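Local coordinates for thioredoxin domain-containing protein (Vibrio parahaemolyticus, PDB 2R5S), which is of unknown function, though the full-length protein may have protein-disulfide reductase activity, this fragment being its helical tetratricopeptide-repeat part, at residues 111-115 with 127-131; 132-136 with 170-174. All coordinates share one frame; numbering follows the deposited sequence.

Contact 1 (111-115 with 127-131); sequences ACELA and ALELL
In the antiparallel hairpin formed by helices 108-120 and 124-135, Ala115 meets Ala127 and Leu131, while Leu130 lies across Ala111 and Leu114. The two short helical segments run 165° apart, with axes 9.1 Å from each other at closest approach. They are nearest at Ala115 and Ala127, whose CA atoms are 4.2 Å apart; two small side chains allow the backbones to come this close. Here the methyl CB of Ala127 rests 3.5 Å from the carbonyl O of Ala115, and no hydrogen bond crosses between the segments.

Farther along, leucines fill the wider gap. The forked end of Leu131 straddles the Ala115 methyl: CD1 is 3.5 Å from Ala115 CB, and CD2 lies almost equally near the same atom. Its chi2 of 28° lies off a staggered value, which may reflect the close fit or the limits of the model. Antiparallel helix pairs packed through small and apolar residues are the building unit of tetratricopeptide-repeat folds, the family to which this part of the chain belongs. Leu130 contributes a single methyl, CD2, set among Ala111, Leu114 and the backbone of Ala115. It is 3.8 Å from Leu114 CD2, and the two leucine side chains cross at about a right angle. The same methyl reaches the Ala111 carbonyl O at 3.6 Å, an oxygen already engaged by Ala115 N within the helix. With CG turned anti to the backbone N (chi1 -155°), Leu130 sends this branch toward the partner helix. On that flank Leu97 and Leu101 of helix 92-103 pack against Leu114, and Leu101 also touches Ala111 and Leu130. Thr149 and Phe150 of helix 145-157 cover Leu131, and Thr149 touches Cys112 as well.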
loop_
_atom_site.group_PDB
_atom_site.type_symbol
_atom_site.label_atom_id
_atom_site.label_comp_id
_atom_site.label_asym_id
_atom_site.label_seq_id
_atom_site.Cartn_x
_atom_site.Cartn_y
_atom_site.Cartn_z
ATOM N N ALA A 111 -19.062 -6.398 -2.931
ATOM C CA ALA A 111 -17.967 -5.601 -3.428
ATOM C C ALA A 111 -17.224 -4.999 -2.265
ATOM O O ALA A 111 -15.997 -5.101 -2.210
ATOM C CB ALA A 111 -18.429 -4.575 -4.440
ATOM N N CYS A 112 -17.968 -4.462 -1.298
ATOM C CA CYS A 112 -17.402 -3.958 -0.046
ATOM C C CYS A 112 -16.559 -5.000 0.653
ATOM O O CYS A 112 -15.457 -4.708 1.086
ATOM C CB CYS A 112 -18.505 -3.386 0.860
ATOM S SG CYS A 112 -19.133 -1.766 0.204
ATOM N N GLU A 113 -17.067 -6.222 0.751
ATOM C CA GLU A 113 -16.345 -7.379 1.394
ATOM C C GLU A 113 -15.096 -7.796 0.538
ATOM O O GLU A 113 -13.998 -7.972 1.048
ATOM C CB GLU A 113 -17.244 -8.572 1.416
ATOM C CG GLU A 113 -18.611 -8.431 2.018
ATOM C CD GLU A 113 -19.288 -9.824 2.147
ATOM O OE1 GLU A 113 -20.516 -9.915 1.929
ATOM O OE2 GLU A 113 -18.568 -10.840 2.423
ATOM N N LEU A 114 -15.277 -7.957 -0.770
ATOM C CA LEU A 114 -14.108 -8.217 -1.628
ATOM C C LEU A 114 -12.992 -7.157 -1.327
ATOM O O LEU A 114 -11.831 -7.502 -0.949
ATOM C CB LEU A 114 -14.507 -8.239 -3.118
ATOM C CG LEU A 114 -13.330 -8.510 -4.032
ATOM C CD1 LEU A 114 -12.544 -9.680 -3.421
ATOM C CD2 LEU A 114 -13.729 -8.832 -5.456
ATOM N N ALA A 115 -13.384 -5.877 -1.354
ATOM C CA ALA A 115 -12.472 -4.790 -1.159
ATOM C C ALA A 115 -11.763 -4.851 0.167
ATOM O O ALA A 115 -10.559 -4.615 0.179
ATOM C CB ALA A 115 -13.179 -3.423 -1.404
ATOM N N ALA A 127 -8.689 -3.133 -4.548
ATOM C CA ALA A 127 -9.705 -2.739 -3.583
ATOM C C ALA A 127 -10.342 -1.365 -3.970
ATOM O O ALA A 127 -11.547 -1.258 -4.126
ATOM C CB ALA A 127 -9.078 -2.604 -2.236
ATOM N N LEU A 128 -9.527 -0.322 -4.113
ATOM C CA LEU A 128 -10.019 1.026 -4.333
ATOM C C LEU A 128 -10.539 1.151 -5.744
ATOM O O LEU A 128 -11.414 1.983 -6.007
ATOM C CB LEU A 128 -8.902 2.052 -4.109
ATOM C CG LEU A 128 -8.480 2.240 -2.649
ATOM C CD1 LEU A 128 -7.064 2.807 -2.460
ATOM C CD2 LEU A 128 -9.526 3.027 -1.798
ATOM N N GLU A 129 -10.003 0.381 -6.688
ATOM C CA GLU A 129 -10.512 0.534 -8.097
ATOM C C GLU A 129 -11.879 -0.159 -8.140
ATOM O O GLU A 129 -12.846 0.366 -8.671
ATOM C CB GLU A 129 -9.599 -0.125 -9.103
ATOM C CG GLU A 129 -10.209 -0.254 -10.525
ATOM C CD GLU A 129 -9.923 0.922 -11.416
ATOM O OE1 GLU A 129 -9.427 1.962 -10.904
ATOM O OE2 GLU A 129 -10.203 0.847 -12.653
ATOM N N LEU A 130 -11.985 -1.337 -7.514
ATOM C CA LEU A 130 -13.300 -1.966 -7.379
ATOM C C LEU A 130 -14.372 -0.942 -6.947
ATOM O O LEU A 130 -15.388 -0.755 -7.626
ATOM C CB LEU A 130 -13.259 -3.100 -6.333
ATOM C CG LEU A 130 -14.369 -4.092 -6.631
ATOM C CD1 LEU A 130 -14.231 -4.820 -8.020
ATOM C CD2 LEU A 130 -14.474 -5.088 -5.473
ATOM N N LEU A 131 -14.130 -0.283 -5.822
ATOM C CA LEU A 131 -15.098 0.636 -5.225
ATOM C C LEU A 131 -15.302 1.869 -6.110
ATOM O O LEU A 131 -16.425 2.386 -6.239
ATOM C CB LEU A 131 -14.609 1.022 -3.828
ATOM C CG LEU A 131 -15.110 0.076 -2.680
ATOM C CD1 LEU A 131 -15.381 -1.338 -3.171
ATOM C CD2 LEU A 131 -14.303 0.024 -1.349
#

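Contact 2 (132-136 with 170-174)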
loop_
_atom_site.group_PDB
_atom_site.type_symbol
_atom_site.label_atom_id
_atom_site.label_comp_id
_atom_site.label_asym_id
_atom_site.label_seq_id
_atom_site.Cartn_x
_atom_site.Cartn_y
_atom_site.Cartn_z
ATOM N N TRP A 132 -14.215 2.343 -6.712
ATOM C CA TRP A 132 -14.205 3.567 -7.448
ATOM C C TRP A 132 -15.200 3.387 -8.576
ATOM O O TRP A 132 -15.919 4.304 -8.928
ATOM C CB TRP A 132 -12.819 3.859 -8.057
ATOM C CG TRP A 132 -12.901 4.997 -9.126
ATOM C CD1 TRP A 132 -12.718 4.901 -10.507
ATOM C CD2 TRP A 132 -13.221 6.365 -8.869
ATOM N NE1 TRP A 132 -12.923 6.129 -11.084
ATOM C CE2 TRP A 132 -13.222 7.038 -10.096
ATOM C CE3 TRP A 132 -13.508 7.090 -7.703
ATOM C CZ2 TRP A 132 -13.511 8.384 -10.186
ATOM C CZ3 TRP A 132 -13.788 8.429 -7.808
ATOM C CH2 TRP A 132 -13.798 9.058 -9.014
ATOM N N ASN A 133 -15.210 2.187 -9.155
ATOM C CA ASN A 133 -16.064 1.856 -10.297
ATOM C C ASN A 133 -17.566 1.938 -9.960
ATOM O O ASN A 133 -18.389 2.176 -10.822
ATOM C CB ASN A 133 -15.681 0.481 -10.829
ATOM C CG ASN A 133 -14.603 0.552 -11.919
ATOM O OD1 ASN A 133 -14.369 1.599 -12.522
ATOM N ND2 ASN A 133 -13.929 -0.556 -12.141
ATOM N N ILE A 134 -17.907 1.754 -8.683
ATOM C CA ILE A 134 -19.290 1.879 -8.223
ATOM C C ILE A 134 -19.593 3.370 -7.930
ATOM O O ILE A 134 -20.610 3.912 -8.344
ATOM C CB ILE A 134 -19.481 0.998 -6.990
ATOM C CG1 ILE A 134 -19.378 -0.474 -7.381
ATOM C CG2 ILE A 134 -20.808 1.270 -6.258
ATOM C CD1 ILE A 134 -19.303 -1.351 -6.254
ATOM N N LEU A 135 -18.658 4.043 -7.261
ATOM C CA LEU A 135 -18.866 5.387 -6.732
ATOM C C LEU A 135 -19.029 6.447 -7.772
ATOM O O LEU A 135 -19.752 7.431 -7.563
ATOM C CB LEU A 135 -17.770 5.788 -5.723
ATOM C CG LEU A 135 -17.552 5.004 -4.411
ATOM C CD1 LEU A 135 -16.227 5.426 -3.784
ATOM C CD2 LEU A 135 -18.617 5.142 -3.367
ATOM N N LYS A 136 -18.337 6.292 -8.883
ATOM C CA LYS A 136 -18.463 7.272 -9.961
ATOM C C LYS A 136 -19.725 7.085 -10.812
ATOM O O LYS A 136 -19.970 7.836 -11.790
ATOM C CB LYS A 136 -17.246 7.173 -10.860
ATOM C CG LYS A 136 -17.295 6.098 -11.881
ATOM C CD LYS A 136 -15.951 6.040 -12.562
ATOM C CE LYS A 136 -15.881 4.862 -13.465
ATOM N NZ LYS A 136 -14.737 5.073 -14.389
ATOM N N GLN A 170 -9.196 11.315 -6.857
ATOM C CA GLN A 170 -10.287 10.821 -7.648
ATOM C C GLN A 170 -11.606 11.131 -7.000
ATOM O O GLN A 170 -12.371 11.959 -7.516
ATOM C CB GLN A 170 -10.114 9.333 -8.001
ATOM C CG GLN A 170 -9.243 9.281 -9.260
ATOM C CD GLN A 170 -8.956 7.932 -9.854
ATOM O OE1 GLN A 170 -7.946 7.794 -10.508
ATOM N NE2 GLN A 170 -9.829 6.970 -9.681
ATOM N N LEU A 171 -11.839 10.529 -5.835
ATOM C CA LEU A 171 -13.055 10.740 -5.056
ATOM C C LEU A 171 -13.349 12.214 -4.835
ATOM O O LEU A 171 -14.458 12.660 -5.017
ATOM C CB LEU A 171 -12.953 9.994 -3.682
ATOM C CG LEU A 171 -14.149 10.307 -2.741
ATOM C CD1 LEU A 171 -15.342 9.606 -3.405
ATOM C CD2 LEU A 171 -14.037 9.858 -1.310
ATOM N N TYR A 172 -12.353 12.993 -4.470
ATOM C CA TYR A 172 -12.602 14.395 -4.175
ATOM C C TYR A 172 -13.162 15.084 -5.393
ATOM O O TYR A 172 -13.978 16.022 -5.243
ATOM C CB TYR A 172 -11.307 15.101 -3.763
ATOM C CG TYR A 172 -11.462 16.553 -3.335
ATOM C CD1 TYR A 172 -11.833 16.879 -2.015
ATOM C CD2 TYR A 172 -11.223 17.588 -4.209
ATOM C CE1 TYR A 172 -11.969 18.167 -1.600
ATOM C CE2 TYR A 172 -11.405 18.916 -3.804
ATOM C CZ TYR A 172 -11.770 19.182 -2.487
ATOM O OH TYR A 172 -11.899 20.467 -2.053
ATOM N N SER A 173 -12.679 14.697 -6.600
ATOM C CA SER A 173 -13.000 15.478 -7.864
ATOM C C SER A 173 -14.457 15.339 -8.296
ATOM O O SER A 173 -14.947 16.141 -9.091
ATOM C CB SER A 173 -12.097 15.061 -9.064
ATOM O OG SER A 173 -12.272 13.689 -9.374
ATOM N N ILE A 174 -15.135 14.323 -7.749
ATOM C CA ILE A 174 -16.493 13.983 -8.109
ATOM C C ILE A 174 -17.475 14.208 -6.938
ATOM O O ILE A 174 -18.650 14.103 -7.128
ATOM C CB ILE A 174 -16.621 12.513 -8.732
ATOM C CG1 ILE A 174 -16.246 11.457 -7.744
ATOM C CG2 ILE A 174 -15.719 12.331 -10.030
ATOM C CD1 ILE A 174 -16.949 10.206 -7.983
#
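Trp132 lays its indole against Gln170, Leu171 and Ile174 where the last turn of helix 124-135 meets the C-terminal end of helix 162-174. Both helices belong to the tetratricopeptide-repeat region and run in the same general direction here, so that Trp132 faces Leu171 and Lys136 faces Ile174.

The side chain of Gln170 passes over the indole, its CB standing 3.9 Å from the centroid of the six-membered ring and 15° off the normal in a CH-pi contact. Beyond CB the extended chain carries NE2 along the same face to a place over the five-membered ring, 3.4 Å from Trp132 CE2, with the amide plane turned 60° from that of the indole. The other end of the amide is occupied by Lys166, which hydrogen-bonds to Gln170 OE1 and should limit the rotation of the group. On the opposite face of the indole sits CB of Lys136, 4.0 Å above the plane and offset toward the rim.

Apolar packing continues at the benzo end, which chi1 of 166° directs across the gap. Trp132 CH2 touches Ile174 CD1 at 3.5 Å, an oblique approach; this methyl also reaches CA of Lys136. Trp132 CZ3 comes, again obliquely, within 3.5 Å of the backbone N of Leu171. Deeper in, Leu135 CD1 and Leu171 CD1 meet more loosely at 4.3 Å, beside helix 145-157, whose Phe150 packs on Leu135 and Met151 on Leu171.

No hydrogen bond crosses between the two segments. Within 170-174 the hydroxyl OG of Ser173 folds back to Gln170 O, but the modelled 2.5 Å is doubtfully short; the same carbonyl oxygen accepts soundly from the backbone N of Ser173, at 2.9 Å.

Along the chain, helix 108-120 is followed by a short turn and helix 124-135, and contact 1 closes this hairpin across 11 intervening residues. Contact 2 opens only afterwards, from the next residues of the same helix, and closes a longer loop of 33 residues that includes helix 145-157 before the chain returns in helix 162-174. The contacts are therefore in series, neither nesting nor crossing. Helix 124-135 is shared, joining its preceding neighbour in one contact and the C-terminal helix in the other. Their centres lie 13 Å apart, and they touch directly where Ile134 CD1 packs 3.8 Å from Ala111 CB.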